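Local structure of peroxisomal catalase A (Saccharomyces cerevisiae, 1A4E) at residues B[176-180]-B[471-475]. The protein breaks down hydrogen peroxide into water and oxygen with a heme cofactor, thereby probably protecting the cell from peroxide made by peroxisomal oxidases. Residues are numbered along the deposited sequence.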
loop_
_atom_site.group_PDB
_atom_site.type_symbol
_atom_site.label_atom_id
_atom_site.label_comp_id
_atom_site.label_asym_id
_atom_site.label_seq_id
_atom_site.Cartn_x
_atom_site.Cartn_y
_atom_site.Cartn_z
ATOM N N ILE B 176 19.445 25.510 21.517
ATOM C CA ILE B 176 20.126 26.775 21.247
ATOM C C ILE B 176 21.494 26.667 20.564
ATOM O O ILE B 176 21.775 27.497 19.694
ATOM C CB ILE B 176 20.136 27.534 22.646
ATOM C CG1 ILE B 176 19.881 29.020 22.387
ATOM C CG2 ILE B 176 21.406 27.279 23.447
ATOM C CD1 ILE B 176 20.769 29.851 21.461
ATOM N N HIS B 177 22.330 25.652 20.860
ATOM C CA HIS B 177 23.617 25.468 20.187
ATOM C C HIS B 177 23.355 25.246 18.699
ATOM O O HIS B 177 23.999 25.866 17.849
ATOM C CB HIS B 177 24.330 24.263 20.808
ATOM C CG HIS B 177 25.783 24.010 20.406
ATOM N ND1 HIS B 177 26.529 22.993 20.824
ATOM C CD2 HIS B 177 26.551 24.754 19.544
ATOM C CE1 HIS B 177 27.699 23.087 20.253
ATOM N NE2 HIS B 177 27.706 24.150 19.487
ATOM N N GLN B 178 22.354 24.404 18.395
ATOM C CA GLN B 178 21.979 24.139 17.023
ATOM C C GLN B 178 21.322 25.332 16.344
ATOM O O GLN B 178 21.614 25.568 15.170
ATOM C CB GLN B 178 21.033 22.945 16.965
ATOM C CG GLN B 178 20.576 22.589 15.560
ATOM C CD GLN B 178 21.654 22.335 14.527
ATOM O OE1 GLN B 178 21.527 22.659 13.348
ATOM N NE2 GLN B 178 22.746 21.719 14.939
ATOM N N VAL B 179 20.466 26.096 17.046
ATOM C CA VAL B 179 19.810 27.255 16.448
ATOM C C VAL B 179 20.852 28.296 16.052
ATOM O O VAL B 179 20.706 28.935 15.010
ATOM C CB VAL B 179 18.791 27.816 17.458
ATOM C CG1 VAL B 179 18.149 29.094 16.954
ATOM C CG2 VAL B 179 17.689 26.786 17.650
ATOM N N MET B 180 21.933 28.411 16.844
ATOM C CA MET B 180 23.047 29.302 16.560
ATOM C C MET B 180 23.746 28.931 15.261
ATOM O O MET B 180 24.055 29.802 14.446
ATOM C CB MET B 180 24.070 29.247 17.684
ATOM C CG MET B 180 23.674 29.925 18.988
ATOM S SD MET B 180 23.634 31.722 18.838
ATOM C CE MET B 180 25.387 31.942 18.904
ATOM N N MET B 471 15.861 34.260 25.314
ATOM C CA MET B 471 16.691 33.075 25.128
ATOM C C MET B 471 18.064 33.460 24.585
ATOM O O MET B 471 19.079 32.969 25.081
ATOM C CB MET B 471 16.006 32.098 24.162
ATOM C CG MET B 471 16.786 30.812 23.903
ATOM S SD MET B 471 15.961 29.655 22.784
ATOM C CE MET B 471 16.131 30.533 21.256
ATOM N N PHE B 472 18.133 34.356 23.594
ATOM C CA PHE B 472 19.416 34.778 23.057
ATOM C C PHE B 472 20.218 35.704 23.962
ATOM O O PHE B 472 21.440 35.766 23.846
ATOM C CB PHE B 472 19.187 35.436 21.707
ATOM C CG PHE B 472 19.036 34.386 20.611
ATOM C CD1 PHE B 472 20.168 33.723 20.124
ATOM C CD2 PHE B 472 17.773 34.088 20.091
ATOM C CE1 PHE B 472 20.030 32.767 19.117
ATOM C CE2 PHE B 472 17.648 33.129 19.085
ATOM C CZ PHE B 472 18.772 32.468 18.598
ATOM N N ALA B 473 19.545 36.400 24.892
ATOM C CA ALA B 473 20.210 37.226 25.895
ATOM C C ALA B 473 20.983 36.348 26.870
ATOM O O ALA B 473 21.995 36.758 27.444
ATOM C CB ALA B 473 19.209 38.028 26.714
ATOM N N ARG B 474 20.513 35.107 27.029
ATOM C CA ARG B 474 21.164 34.149 27.893
ATOM C C ARG B 474 22.469 33.642 27.277
ATOM O O ARG B 474 23.316 33.073 27.967
ATOM C CB ARG B 474 20.157 33.044 28.143
ATOM C CG ARG B 474 20.512 32.233 29.359
ATOM C CD ARG B 474 19.304 31.488 29.857
ATOM N NE ARG B 474 19.746 30.489 30.813
ATOM C CZ ARG B 474 19.006 29.416 31.101
ATOM N NH1 ARG B 474 17.817 29.206 30.529
ATOM N NH2 ARG B 474 19.493 28.508 31.948
ATOM N N VAL B 475 22.669 33.874 25.972
ATOM C CA VAL B 475 23.920 33.547 25.297
ATOM C C VAL B 475 24.809 34.787 25.335
ATOM O O VAL B 475 25.973 34.727 25.726
ATOM C CB VAL B 475 23.637 33.127 23.831
ATOM C CG1 VAL B 475 24.929 32.839 23.066
ATOM C CG2 VAL B 475 22.786 31.868 23.849
#
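This contact belongs to the hydrophobic core between the C-terminal helices of the catalase and helix 176-182, one of the helices that lie between strands 122-129 and 197-198 of the antiparallel sheet. Segment 176-180 opens helix 176-182. Segment 471-475 is the end of helix 462-473 and the turn after it. I176 points toward the other segment and meets three of its residues. I176 CG1 is 3.9 Å from CG of M471. I176 CD1 lies 3.8 Å from CE1 of F472 and 3.7 Å from CG2 of V475. One helical turn on, V179 CG1 packs 3.8 Å from CZ of F472. M180 bends its end toward the same ring. M180 SD sits 3.8 Å from CE1 of F472, near the ring plane, so this Met-aromatic contact is made at the ring edge. No hydrogen bond crosses between the segments; the six touching residues are buried and meet through apolar side chains. W164 of helix 160-168 packs against V179, M471 and F472, while L435 and Y436 of helix 430-440 cover M180. R433 of that helix hydrogen-bonds the carbonyl oxygens of R474 and V475. This apolar packing joins two parts of the chain, as in the catalase fold.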